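Local coordinates for protein fatty acid synthase 1, isoform A (Drosophila melanogaster, PDB 6FN6) that probably builds long-chain saturated fatty acids from acetyl-CoA and malonyl-CoA with NADPH, this piece being its modifying region of dehydratase, enoylreductase and ketoreductase domains, at residues D336-E346 and V358-L366; I611-T619 and A879-H888. One frame throughout, in Å; residues are numbered along the deposited sequence.

Interaction 1: D336-E346 and V358-L366; sequences DVAVVTSNNNE and VRVVSKDVL
Arg359 lays its aliphatic stem over Ala338, with Arg359 CG 3.6 Å from Ala338 CB, and that methyl also lies over one face of the guanidinium, off toward its rim. From there the chain runs extended to NE, which meets the carboxylate of Asp336 edge-on. The salt bridge is close to flat, with carboxylate and guanidinium planes 18° apart; Arg359 NE lies 2.6 Å from Asp336 OD1 on its syn lone pair, and a weak bond links Arg359 NH2 to Asp336 OD2. Glu371 is a second acidic partner of Arg359 NH2. The stem starts with CG between backbone N and carbonyl carbon (chi1 57°), which swings it across the neighbouring strand, back toward Asp336.

The backbones pair in parallel: Val339 N reaches Arg359 O at 3.0 Å and Val361 N reaches Val339 O at 3.2 Å, with weaker bonds beyond at both ends. These strands and helix 346-353 form a beta-alpha-beta unit at the edge of a mixed sheet whose strand order is that of class I methyltransferases, consistent with the non-catalytic methyltransferase-like domain of animal fatty acid synthases. Ala338, Val340, Arg359 and Val361 share one face; Val339 and Val360 are on the other, packed on Leu353 of the connecting helix. Next to them Val358 CG1 touches Val339 CG2 at 3.7 Å, the two branched side chains passing at a slant. At the helix start, Ser362 OG donates to Glu346 OE2 over 2.7 Å, on the anti side and tilted 30° out of the carboxylate plane.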
ATOM      1  N   ASP A 336      -7.713 -39.244  55.585  1.00 65.02           N
ATOM      2  CA  ASP A 336      -6.661 -38.949  56.547  1.00 68.86           C
ATOM      3  C   ASP A 336      -5.675 -40.106  56.564  1.00 65.62           C
ATOM      4  O   ASP A 336      -5.800 -41.026  57.370  1.00 66.86           O
ATOM      5  CB  ASP A 336      -7.240 -38.725  57.943  1.00 77.37           C
ATOM      6  CG  ASP A 336      -6.165 -38.539  58.995  1.00 82.30           C
ATOM      7  OD1 ASP A 336      -5.061 -38.069  58.643  1.00 82.56           O
ATOM      8  OD2 ASP A 336      -6.425 -38.854  60.176  1.00 83.07           O
ATOM      9  N   VAL A 337      -4.697 -40.056  55.667  1.00 54.14           N
ATOM     10  CA  VAL A 337      -3.722 -41.130  55.539  1.00 49.71           C
ATOM     11  C   VAL A 337      -2.396 -40.679  56.130  1.00 50.50           C
ATOM     12  O   VAL A 337      -1.963 -39.548  55.916  1.00 51.98           O
ATOM     13  CB  VAL A 337      -3.556 -41.561  54.071  1.00 46.75           C
ATOM     14  CG1 VAL A 337      -2.539 -42.690  53.953  1.00 46.19           C
ATOM     15  CG2 VAL A 337      -4.893 -41.981  53.486  1.00 42.49           C
ATOM     16  N   ALA A 338      -1.762 -41.568  56.885  1.00 66.89           N
ATOM     17  CA  ALA A 338      -0.480 -41.274  57.508  1.00 69.78           C
ATOM     18  C   ALA A 338       0.483 -42.436  57.305  1.00 74.30           C
ATOM     19  O   ALA A 338       0.061 -43.568  57.072  1.00 73.58           O
ATOM     20  CB  ALA A 338      -0.659 -40.985  58.989  1.00 70.35           C
ATOM     21  N   VAL A 339       1.777 -42.148  57.383  1.00 76.64           N
ATOM     22  CA  VAL A 339       2.790 -43.189  57.324  1.00 76.26           C
ATOM     23  C   VAL A 339       3.435 -43.304  58.696  1.00 81.07           C
ATOM     24  O   VAL A 339       4.007 -42.344  59.210  1.00 82.94           O
ATOM     25  CB  VAL A 339       3.840 -42.903  56.236  1.00 77.89           C
ATOM     26  CG1 VAL A 339       4.860 -44.034  56.163  1.00 78.19           C
ATOM     27  CG2 VAL A 339       3.167 -42.702  54.887  1.00 75.11           C
ATOM     28  N   VAL A 340       3.338 -44.492  59.281  1.00 77.82           N
ATOM     29  CA  VAL A 340       3.872 -44.744  60.609  1.00 83.21           C
ATOM     30  C   VAL A 340       5.258 -45.357  60.487  1.00 88.75           C
ATOM     31  O   VAL A 340       5.468 -46.287  59.709  1.00 88.89           O
ATOM     32  CB  VAL A 340       2.942 -45.653  61.426  1.00 80.65           C
ATOM     33  CG1 VAL A 340       3.401 -45.711  62.874  1.00 81.56           C
ATOM     34  CG2 VAL A 340       1.502 -45.168  61.337  1.00 78.77           C
ATOM     35  N   THR A 341       6.202 -44.829  61.259  1.00 80.83           N
ATOM     36  CA  THR A 341       7.579 -45.305  61.214  1.00 85.37           C
ATOM     37  C   THR A 341       8.098 -45.563  62.622  1.00 87.54           C
ATOM     38  O   THR A 341       7.923 -44.742  63.523  1.00 86.10           O
ATOM     39  CB  THR A 341       8.506 -44.298  60.503  1.00 90.09           C
ATOM     40  OG1 THR A 341       9.843 -44.813  60.479  1.00 94.12           O
ATOM     41  CG2 THR A 341       8.495 -42.944  61.213  1.00 92.06           C
ATOM     42  N   SER A 342       8.730 -46.717  62.801  1.00125.42           N
ATOM     43  CA  SER A 342       9.310 -47.086  64.082  1.00126.41           C
ATOM     44  C   SER A 342      10.812 -46.827  64.093  1.00126.68           C
ATOM     45  O   SER A 342      11.448 -46.879  65.146  1.00127.76           O
ATOM     46  CB  SER A 342       9.029 -48.559  64.387  1.00124.46           C
ATOM     47  OG  SER A 342       9.521 -48.922  65.664  1.00126.17           O
ATOM     48  N   ASN A 343      11.376 -46.553  62.921  1.00100.13           N
ATOM     49  CA  ASN A 343      12.821 -46.405  62.799  1.00104.97           C
ATOM     50  C   ASN A 343      13.229 -44.933  62.866  1.00106.83           C
ATOM     51  O   ASN A 343      14.350 -44.577  62.499  1.00103.62           O
ATOM     52  CB  ASN A 343      13.312 -47.031  61.491  1.00109.21           C
ATOM     53  CG  ASN A 343      12.941 -48.499  61.373  1.00114.69           C
ATOM     54  OD1 ASN A 343      12.429 -48.941  60.343  1.00115.60           O
ATOM     55  ND2 ASN A 343      13.188 -49.263  62.433  1.00117.22           N
ATOM     56  N   ASN A 344      12.313 -44.091  63.337  1.00130.66           N
ATOM     57  CA  ASN A 344      12.591 -42.676  63.587  1.00138.44           C
ATOM     58  C   ASN A 344      13.393 -42.011  62.466  1.00136.94           C
ATOM     59  O   ASN A 344      14.350 -41.279  62.725  1.00139.82           O
ATOM     60  CB  ASN A 344      13.322 -42.522  64.921  1.00144.85           C
ATOM     61  CG  ASN A 344      12.504 -43.044  66.090  1.00146.51           C
ATOM     62  OD1 ASN A 344      12.952 -43.912  66.838  1.00149.03           O
ATOM     63  ND2 ASN A 344      11.289 -42.524  66.241  1.00145.59           N
ATOM     64  N   ASN A 345      12.995 -42.275  61.226  1.00109.31           N
ATOM     65  CA  ASN A 345      13.601 -41.647  60.054  1.00112.27           C
ATOM     66  C   ASN A 345      12.585 -40.719  59.391  1.00112.43           C
ATOM     67  O   ASN A 345      12.413 -40.732  58.173  1.00110.67           O
ATOM     68  CB  ASN A 345      14.090 -42.702  59.060  1.00114.54           C
ATOM     69  CG  ASN A 345      12.983 -43.628  58.598  1.00116.06           C
ATOM     70  OD1 ASN A 345      11.964 -43.781  59.268  1.00117.45           O
ATOM     71  ND2 ASN A 345      13.178 -44.244  57.437  1.00118.99           N
ATOM     72  N   GLU A 346      11.911 -39.925  60.215  1.00139.81           N
ATOM     73  CA  GLU A 346      10.828 -39.057  59.761  1.00133.92           C
ATOM     74  C   GLU A 346      11.233 -38.128  58.619  1.00128.49           C
ATOM     75  O   GLU A 346      10.554 -38.076  57.594  1.00120.66           O
ATOM     76  CB  GLU A 346      10.311 -38.211  60.928  1.00142.48           C
ATOM     77  CG  GLU A 346       9.648 -39.008  62.040  1.00146.45           C
ATOM     78  CD  GLU A 346      10.637 -39.538  63.065  1.00152.59           C
ATOM     79  OE1 GLU A 346      11.833 -39.181  62.986  1.00156.42           O
ATOM     80  OE2 GLU A 346      10.217 -40.312  63.949  1.00154.15           O
ATOM     81  N   VAL A 358       0.182 -36.499  52.727  1.00 72.13           N
ATOM     82  CA  VAL A 358       0.128 -37.616  53.654  1.00 69.08           C
ATOM     83  C   VAL A 358       1.004 -37.243  54.839  1.00 71.45           C
ATOM     84  O   VAL A 358       2.198 -36.991  54.682  1.00 73.22           O
ATOM     85  CB  VAL A 358       0.587 -38.932  52.989  1.00 66.76           C
ATOM     86  CG1 VAL A 358       0.693 -40.054  54.013  1.00 66.57           C
ATOM     87  CG2 VAL A 358      -0.370 -39.325  51.879  1.00 64.65           C
ATOM     88  N   ARG A 359       0.410 -37.207  56.024  1.00 65.54           N
ATOM     89  CA  ARG A 359       1.154 -36.849  57.224  1.00 68.94           C
ATOM     90  C   ARG A 359       2.023 -38.016  57.678  1.00 67.86           C
ATOM     91  O   ARG A 359       1.931 -39.115  57.134  1.00 61.15           O
ATOM     92  CB  ARG A 359       0.197 -36.410  58.334  1.00 69.97           C
ATOM     93  CG  ARG A 359      -0.852 -37.433  58.722  1.00 68.90           C
ATOM     94  CD  ARG A 359      -2.071 -36.752  59.320  1.00 68.32           C
ATOM     95  NE  ARG A 359      -2.921 -37.694  60.041  1.00 70.99           N
ATOM     96  CZ  ARG A 359      -2.719 -38.067  61.300  1.00 76.56           C
ATOM     97  NH1 ARG A 359      -1.692 -37.583  61.989  1.00 79.54           N
ATOM     98  NH2 ARG A 359      -3.546 -38.928  61.875  1.00 77.37           N
ATOM     99  N   VAL A 360       2.874 -37.764  58.667  1.00 69.33           N
ATOM    100  CA  VAL A 360       3.750 -38.792  59.215  1.00 71.99           C
ATOM    101  C   VAL A 360       3.706 -38.788  60.739  1.00 74.61           C
ATOM    102  O   VAL A 360       3.900 -37.751  61.372  1.00 74.42           O
ATOM    103  CB  VAL A 360       5.199 -38.603  58.714  1.00 74.87           C
ATOM    104  CG1 VAL A 360       6.120 -39.672  59.295  1.00 76.06           C
ATOM    105  CG2 VAL A 360       5.249 -38.623  57.193  1.00 73.41           C
ATOM    106  N   VAL A 361       3.448 -39.956  61.319  1.00 93.11           N
ATOM    107  CA  VAL A 361       3.403 -40.103  62.768  1.00 94.79           C
ATOM    108  C   VAL A 361       4.600 -40.940  63.210  1.00100.29           C
ATOM    109  O   VAL A 361       5.012 -41.868  62.512  1.00 98.42           O
ATOM    110  CB  VAL A 361       2.075 -40.733  63.227  1.00 88.41           C
ATOM    111  CG1 VAL A 361       2.060 -40.926  64.740  1.00 87.44           C
ATOM    112  CG2 VAL A 361       0.900 -39.875  62.785  1.00 86.21           C
ATOM    113  N   SER A 362       5.149 -40.608  64.375  1.00111.80           N
ATOM    114  CA  SER A 362       6.328 -41.287  64.903  1.00115.86           C
ATOM    115  C   SER A 362       5.987 -42.147  66.112  1.00119.68           C
ATOM    116  O   SER A 362       5.900 -41.649  67.234  1.00124.02           O
ATOM    117  CB  SER A 362       7.400 -40.266  65.286  1.00118.13           C
ATOM    118  OG  SER A 362       7.674 -39.388  64.212  1.00117.66           O
ATOM    119  N   LYS A 363       5.804 -43.442  65.878  1.00 96.31           N
ATOM    120  CA  LYS A 363       5.507 -44.377  66.956  1.00 99.14           C
ATOM    121  C   LYS A 363       6.031 -45.772  66.635  1.00 99.32           C
ATOM    122  O   LYS A 363       6.029 -46.202  65.482  1.00 96.14           O
ATOM    123  CB  LYS A 363       4.000 -44.433  67.218  1.00100.53           C
ATOM    124  CG  LYS A 363       3.468 -43.241  67.998  1.00105.01           C
ATOM    125  CD  LYS A 363       2.018 -43.435  68.407  1.00106.22           C
ATOM    126  CE  LYS A 363       1.491 -42.231  69.176  1.00108.72           C
ATOM    127  NZ  LYS A 363       2.194 -42.038  70.475  1.00111.91           N
ATOM    128  N   ASP A 364       6.477 -46.472  67.673  1.00132.27           N
ATOM    129  CA  ASP A 364       7.010 -47.820  67.528  1.00133.68           C
ATOM    130  C   ASP A 364       5.857 -48.814  67.612  1.00131.84           C
ATOM    131  O   ASP A 364       5.247 -48.984  68.665  1.00131.51           O
ATOM    132  CB  ASP A 364       8.056 -48.104  68.611  1.00135.63           C
ATOM    133  CG  ASP A 364       8.796 -49.409  68.386  1.00133.57           C
ATOM    134  OD1 ASP A 364       8.611 -50.023  67.314  1.00132.48           O
ATOM    135  OD2 ASP A 364       9.567 -49.817  69.280  1.00132.43           O
ATOM    136  N   VAL A 365       5.567 -49.471  66.493  1.00121.02           N
ATOM    137  CA  VAL A 365       4.388 -50.324  66.383  1.00118.87           C
ATOM    138  C   VAL A 365       4.400 -51.446  67.420  1.00122.21           C
ATOM    139  O   VAL A 365       3.356 -52.023  67.724  1.00123.12           O
ATOM    140  CB  VAL A 365       4.270 -50.899  64.953  1.00114.40           C
ATOM    141  CG1 VAL A 365       5.443 -51.822  64.639  1.00114.75           C
ATOM    142  CG2 VAL A 365       2.947 -51.632  64.771  1.00111.17           C
ATOM    143  N   LEU A 366       5.571 -51.755  67.966  1.00118.45           N
ATOM    144  CA  LEU A 366       5.668 -52.778  68.998  1.00119.48           C
ATOM    145  C   LEU A 366       5.285 -52.183  70.356  1.00124.21           C
ATOM    146  O   LEU A 366       5.749 -51.103  70.721  1.00126.76           O
ATOM    147  CB  LEU A 366       7.077 -53.384  69.048  1.00117.53           C
ATOM    148  CG  LEU A 366       7.499 -54.245  67.847  1.00112.72           C
ATOM    149  CD1 LEU A 366       7.975 -53.388  66.684  1.00111.68           C
ATOM    150  CD2 LEU A 366       8.570 -55.252  68.239  1.00112.21           C
TER

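Interaction 2: I611-T619 and A879-H888; sequences INFRDVMLT and AFRFMASGKH
Two helices of the enoylreductase domain cross at 103°, their axes 10.3 Å apart, beside the curled sheet of the medium-chain dehydrogenase/reductase fold. Helix 613-619 starts after Asn612, one residue beyond Ile611 at the end of strand 601-611, while residues 879-888 lead into the antiparallel partner strand 891-895. Met883 reaches from helix 879-885 to Ile611 and Phe613. Its CG stands anti to the backbone N (chi1 -173°) and the chain continues straight, which sends the methyl over the Phe613 ring: Met883 CE is 3.8 Å from the ring centroid and 5° off the normal. Met883 SD lies above the same face, 5.1 Å from the Phe613 centroid, a Met-aromatic contact.

Ile611 works with two branches. CG2 sits over the Phe880 face, off toward the rim, 4.1 Å from the Phe880 centroid, and CD1 touches Ala879 CB at 4.0 Å. An alanine at Ile611 would remove both branches and is likely to cost Phe880 the methyl on its face and Ala879 its CD1 contact, leaving the ring less firmly held.

The edge of Phe880 is turned to Asp615 O, which accepts from Thr619 N and, at 2.9 Å, from Thr619 OG1, from opposite faces of its carbonyl plane. No hydrogen bond crosses between the segments, so their direct contact rests on apolar, CH-pi and Met-aromatic packing, while Asp615 O and Thr619 OG1, beside Phe880, are paired within their own helix.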
ATOM      1  N   ILE A 611       6.528 -32.488   4.639  1.00 48.39           N
ATOM      2  CA  ILE A 611       5.885 -31.427   5.399  1.00 50.71           C
ATOM      3  C   ILE A 611       6.175 -30.096   4.720  1.00 50.27           C
ATOM      4  O   ILE A 611       7.302 -29.837   4.293  1.00 50.53           O
ATOM      5  CB  ILE A 611       6.356 -31.398   6.864  1.00 52.67           C
ATOM      6  CG1 ILE A 611       6.180 -32.765   7.523  1.00 53.77           C
ATOM      7  CG2 ILE A 611       5.595 -30.345   7.650  1.00 52.59           C
ATOM      8  CD1 ILE A 611       7.480 -33.456   7.824  1.00 57.54           C
ATOM      9  N   ASN A 612       5.152 -29.256   4.623  1.00 58.33           N
ATOM     10  CA  ASN A 612       5.312 -27.910   4.101  1.00 59.54           C
ATOM     11  C   ASN A 612       4.986 -26.914   5.205  1.00 62.51           C
ATOM     12  O   ASN A 612       4.415 -27.289   6.228  1.00 63.91           O
ATOM     13  CB  ASN A 612       4.417 -27.695   2.883  1.00 58.58           C
ATOM     14  CG  ASN A 612       4.942 -28.397   1.644  1.00 57.00           C
ATOM     15  OD1 ASN A 612       5.792 -27.865   0.930  1.00 58.05           O
ATOM     16  ND2 ASN A 612       4.437 -29.597   1.384  1.00 54.57           N
ATOM     17  N   PHE A 613       5.355 -25.653   5.008  1.00 55.05           N
ATOM     18  CA  PHE A 613       5.153 -24.641   6.038  1.00 59.93           C
ATOM     19  C   PHE A 613       3.684 -24.550   6.450  1.00 61.08           C
ATOM     20  O   PHE A 613       3.379 -24.282   7.612  1.00 61.23           O
ATOM     21  CB  PHE A 613       5.657 -23.275   5.559  1.00 63.60           C
ATOM     22  CG  PHE A 613       7.152 -23.117   5.638  1.00 70.70           C
ATOM     23  CD1 PHE A 613       7.808 -23.232   6.854  1.00 76.20           C
ATOM     24  CD2 PHE A 613       7.900 -22.851   4.502  1.00 73.15           C
ATOM     25  CE1 PHE A 613       9.182 -23.085   6.935  1.00 80.34           C
ATOM     26  CE2 PHE A 613       9.276 -22.704   4.579  1.00 77.02           C
ATOM     27  CZ  PHE A 613       9.916 -22.822   5.797  1.00 79.90           C
ATOM     28  N   ARG A 614       2.777 -24.793   5.509  1.00 67.05           N
ATOM     29  CA  ARG A 614       1.350 -24.718   5.800  1.00 66.19           C
ATOM     30  C   ARG A 614       0.973 -25.715   6.893  1.00 61.65           C
ATOM     31  O   ARG A 614       0.128 -25.427   7.740  1.00 62.31           O
ATOM     32  CB  ARG A 614       0.526 -24.973   4.537  1.00 67.50           C
ATOM     33  CG  ARG A 614      -0.972 -24.728   4.706  1.00 70.30           C
ATOM     34  CD  ARG A 614      -1.741 -25.127   3.454  1.00 72.04           C
ATOM     35  NE  ARG A 614      -2.981 -25.839   3.748  1.00 74.50           N
ATOM     36  CZ  ARG A 614      -3.041 -27.081   4.217  1.00 76.80           C
ATOM     37  NH1 ARG A 614      -1.929 -27.758   4.470  1.00 77.49           N
ATOM     38  NH2 ARG A 614      -4.217 -27.651   4.444  1.00 77.51           N
ATOM     39  N   ASP A 615       1.603 -26.883   6.875  1.00 52.18           N
ATOM     40  CA  ASP A 615       1.360 -27.892   7.901  1.00 48.65           C
ATOM     41  C   ASP A 615       1.878 -27.404   9.249  1.00 44.12           C
ATOM     42  O   ASP A 615       1.223 -27.580  10.276  1.00 45.03           O
ATOM     43  CB  ASP A 615       2.023 -29.219   7.525  1.00 50.61           C
ATOM     44  CG  ASP A 615       1.430 -29.834   6.273  1.00 51.83           C
ATOM     45  OD1 ASP A 615       0.267 -29.521   5.947  1.00 51.58           O
ATOM     46  OD2 ASP A 615       2.131 -30.621   5.605  1.00 53.31           O
ATOM     47  N   VAL A 616       3.056 -26.789   9.241  1.00 44.38           N
ATOM     48  CA  VAL A 616       3.654 -26.265  10.460  1.00 47.51           C
ATOM     49  C   VAL A 616       2.797 -25.132  11.012  1.00 49.44           C
ATOM     50  O   VAL A 616       2.498 -25.094  12.205  1.00 47.38           O
ATOM     51  CB  VAL A 616       5.098 -25.779  10.214  1.00 52.45           C
ATOM     52  CG1 VAL A 616       5.735 -25.298  11.517  1.00 54.14           C
ATOM     53  CG2 VAL A 616       5.937 -26.878   9.587  1.00 52.85           C
ATOM     54  N   MET A 617       2.402 -24.214  10.136  1.00 57.61           N
ATOM     55  CA  MET A 617       1.633 -23.044  10.544  1.00 68.01           C
ATOM     56  C   MET A 617       0.299 -23.469  11.143  1.00 65.09           C
ATOM     57  O   MET A 617      -0.138 -22.921  12.154  1.00 65.67           O
ATOM     58  CB  MET A 617       1.405 -22.104   9.356  1.00 77.40           C
ATOM     59  CG  MET A 617       2.670 -21.430   8.841  1.00 85.99           C
ATOM     60  SD  MET A 617       3.500 -20.425  10.086  1.00 94.39           S
ATOM     61  CE  MET A 617       4.975 -19.931   9.197  1.00 97.41           C
ATOM     62  N   LEU A 618      -0.348 -24.447  10.517  1.00 62.07           N
ATOM     63  CA  LEU A 618      -1.621 -24.947  11.017  1.00 64.96           C
ATOM     64  C   LEU A 618      -1.450 -25.590  12.387  1.00 65.70           C
ATOM     65  O   LEU A 618      -2.207 -25.306  13.314  1.00 70.33           O
ATOM     66  CB  LEU A 618      -2.226 -25.954  10.041  1.00 64.39           C
ATOM     67  CG  LEU A 618      -3.626 -26.474  10.377  1.00 66.82           C
ATOM     68  CD1 LEU A 618      -4.611 -25.342  10.648  1.00 69.01           C
ATOM     69  CD2 LEU A 618      -4.138 -27.367   9.262  1.00 66.42           C
ATOM     70  N   THR A 619      -0.450 -26.457  12.510  1.00 59.66           N
ATOM     71  CA  THR A 619      -0.207 -27.170  13.758  1.00 63.43           C
ATOM     72  C   THR A 619       0.135 -26.196  14.882  1.00 70.91           C
ATOM     73  O   THR A 619      -0.375 -26.320  15.994  1.00 64.75           O
ATOM     74  CB  THR A 619       0.934 -28.199  13.606  1.00 62.76           C
ATOM     75  OG1 THR A 619       0.577 -29.170  12.615  1.00 60.51           O
ATOM     76  CG2 THR A 619       1.211 -28.914  14.930  1.00 64.26           C
ATOM     77  N   ALA A 879      10.434 -34.281  13.193  1.00 58.95           N
ATOM     78  CA  ALA A 879      10.363 -33.802  11.818  1.00 59.07           C
ATOM     79  C   ALA A 879       9.799 -32.385  11.766  1.00 59.31           C
ATOM     80  O   ALA A 879      10.361 -31.507  11.108  1.00 61.29           O
ATOM     81  CB  ALA A 879       9.520 -34.741  10.973  1.00 58.64           C
ATOM     82  N   PHE A 880       8.689 -32.164  12.464  1.00 64.70           N
ATOM     83  CA  PHE A 880       8.056 -30.849  12.506  1.00 64.33           C
ATOM     84  C   PHE A 880       8.919 -29.814  13.219  1.00 68.57           C
ATOM     85  O   PHE A 880       9.133 -28.718  12.702  1.00 69.01           O
ATOM     86  CB  PHE A 880       6.690 -30.935  13.193  1.00 58.27           C
ATOM     87  CG  PHE A 880       5.563 -31.260  12.258  1.00 50.27           C
ATOM     88  CD1 PHE A 880       5.381 -32.547  11.785  1.00 48.71           C
ATOM     89  CD2 PHE A 880       4.683 -30.272  11.854  1.00 46.20           C
ATOM     90  CE1 PHE A 880       4.340 -32.840  10.924  1.00 45.03           C
ATOM     91  CE2 PHE A 880       3.642 -30.559  10.996  1.00 42.97           C
ATOM     92  CZ  PHE A 880       3.470 -31.844  10.530  1.00 42.82           C
ATOM     93  N   ARG A 881       9.405 -30.156  14.407  1.00 66.64           N
ATOM     94  CA  ARG A 881      10.252 -29.249  15.171  1.00 67.55           C
ATOM     95  C   ARG A 881      11.497 -28.876  14.375  1.00 64.91           C
ATOM     96  O   ARG A 881      12.004 -27.760  14.486  1.00 61.85           O
ATOM     97  CB  ARG A 881      10.641 -29.869  16.514  1.00 70.94           C
ATOM     98  CG  ARG A 881       9.483 -29.945  17.495  1.00 71.39           C
ATOM     99  CD  ARG A 881       9.928 -30.390  18.877  1.00 74.02           C
ATOM    100  NE  ARG A 881       8.807 -30.425  19.813  1.00 74.94           N
ATOM    101  CZ  ARG A 881       8.291 -29.353  20.407  1.00 75.73           C
ATOM    102  NH1 ARG A 881       8.789 -28.145  20.164  1.00 76.11           N
ATOM    103  NH2 ARG A 881       7.270 -29.485  21.245  1.00 74.86           N
ATOM    104  N   PHE A 882      11.982 -29.816  13.572  1.00 82.94           N
ATOM    105  CA  PHE A 882      13.185 -29.600  12.779  1.00 83.38           C
ATOM    106  C   PHE A 882      12.945 -28.571  11.681  1.00 82.97           C
ATOM    107  O   PHE A 882      13.817 -27.749  11.396  1.00 86.39           O
ATOM    108  CB  PHE A 882      13.668 -30.915  12.170  1.00 84.79           C
ATOM    109  CG  PHE A 882      14.916 -30.779  11.346  1.00 88.32           C
ATOM    110  CD1 PHE A 882      16.147 -30.607  11.953  1.00 89.67           C
ATOM    111  CD2 PHE A 882      14.857 -30.829   9.964  1.00 88.84           C
ATOM    112  CE1 PHE A 882      17.297 -30.482  11.197  1.00 91.47           C
ATOM    113  CE2 PHE A 882      16.002 -30.707   9.203  1.00 90.33           C
ATOM    114  CZ  PHE A 882      17.223 -30.531   9.819  1.00 91.98           C
ATOM    115  N   MET A 883      11.770 -28.613  11.061  1.00 70.23           N
ATOM    116  CA  MET A 883      11.460 -27.669   9.995  1.00 70.86           C
ATOM    117  C   MET A 883      11.181 -26.289  10.577  1.00 71.81           C
ATOM    118  O   MET A 883      11.533 -25.273   9.981  1.00 73.64           O
ATOM    119  CB  MET A 883      10.261 -28.137   9.168  1.00 68.89           C
ATOM    120  CG  MET A 883      10.020 -27.267   7.944  1.00 68.93           C
ATOM    121  SD  MET A 883       8.821 -27.927   6.773  1.00 67.79           S
ATOM    122  CE  MET A 883       8.977 -26.728   5.451  1.00 67.30           C
ATOM    123  N   ALA A 884      10.547 -26.257  11.742  1.00 75.62           N
ATOM    124  CA  ALA A 884      10.232 -25.000  12.408  1.00 75.40           C
ATOM    125  C   ALA A 884      11.501 -24.210  12.718  1.00 80.12           C
ATOM    126  O   ALA A 884      11.513 -22.982  12.634  1.00 80.44           O
ATOM    127  CB  ALA A 884       9.446 -25.260  13.686  1.00 71.90           C
ATOM    128  N   SER A 885      12.567 -24.923  13.075  1.00 78.10           N
ATOM    129  CA  SER A 885      13.826 -24.289  13.454  1.00 83.54           C
ATOM    130  C   SER A 885      14.366 -23.429  12.318  1.00 82.75           C
ATOM    131  O   SER A 885      14.751 -22.279  12.528  1.00 84.50           O
ATOM    132  CB  SER A 885      14.860 -25.345  13.846  1.00 90.35           C
ATOM    133  OG  SER A 885      15.189 -26.173  12.743  1.00 93.27           O
ATOM    134  N   GLY A 886      14.392 -23.995  11.117  1.00 95.68           N
ATOM    135  CA  GLY A 886      14.818 -23.270   9.935  1.00 97.36           C
ATOM    136  C   GLY A 886      16.266 -23.482   9.537  1.00 94.99           C
ATOM    137  O   GLY A 886      16.782 -22.770   8.675  1.00 89.67           O
ATOM    138  N   LYS A 887      16.929 -24.453  10.159  1.00 80.01           N
ATOM    139  CA  LYS A 887      18.301 -24.783   9.787  1.00 86.64           C
ATOM    140  C   LYS A 887      18.316 -25.734   8.595  1.00 83.80           C
ATOM    141  O   LYS A 887      19.375 -26.029   8.038  1.00 87.21           O
ATOM    142  CB  LYS A 887      19.063 -25.418  10.954  1.00 95.88           C
ATOM    143  CG  LYS A 887      18.484 -26.742  11.439  1.00103.16           C
ATOM    144  CD  LYS A 887      19.318 -27.341  12.565  1.00110.00           C
ATOM    145  CE  LYS A 887      20.645 -27.881  12.037  1.00114.55           C
ATOM    146  NZ  LYS A 887      21.449 -28.572  13.082  1.00116.74           N
ATOM    147  N   HIS A 888      17.137 -26.206   8.203  1.00 67.36           N
ATOM    148  CA  HIS A 888      17.033 -27.231   7.173  1.00 61.72           C
ATOM    149  C   HIS A 888      17.191 -26.636   5.783  1.00 53.38           C
ATOM    150  O   HIS A 888      16.775 -25.507   5.528  1.00 51.03           O
ATOM    151  CB  HIS A 888      15.686 -27.952   7.277  1.00 64.80           C
ATOM    152  CG  HIS A 888      14.515 -27.095   6.907  1.00 67.44           C
ATOM    153  ND1 HIS A 888      13.957 -27.102   5.647  1.00 69.23           N
ATOM    154  CD2 HIS A 888      13.807 -26.192   7.627  1.00 69.28           C
ATOM    155  CE1 HIS A 888      12.950 -26.247   5.609  1.00 69.58           C
ATOM    156  NE2 HIS A 888      12.838 -25.683   6.797  1.00 69.88           N
TER

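How the interactions relate
The two contacts belong to different domains and share no element: their centres are 54 Å apart, and the nearest atoms about 33 Å. Interaction 1 is only partly buried and involves the outermost strand, within this chain, of a mixed sheet; its segments are 12 residues apart and joined by one helix. Interaction 2 is more buried, lies nearer the centre of the folded chain (about 23 Å, against 44 Å, centre to centre), and brings together helices 260 residues apart in sequence. The chemistry follows: parallel backbone bonding, with a salt bridge and a hydroxyl-carboxylate bond at the margins, in 336-346 with 358-366, against aromatic, sulfur and aliphatic packing without cross-bonds in 611-619 with 879-888.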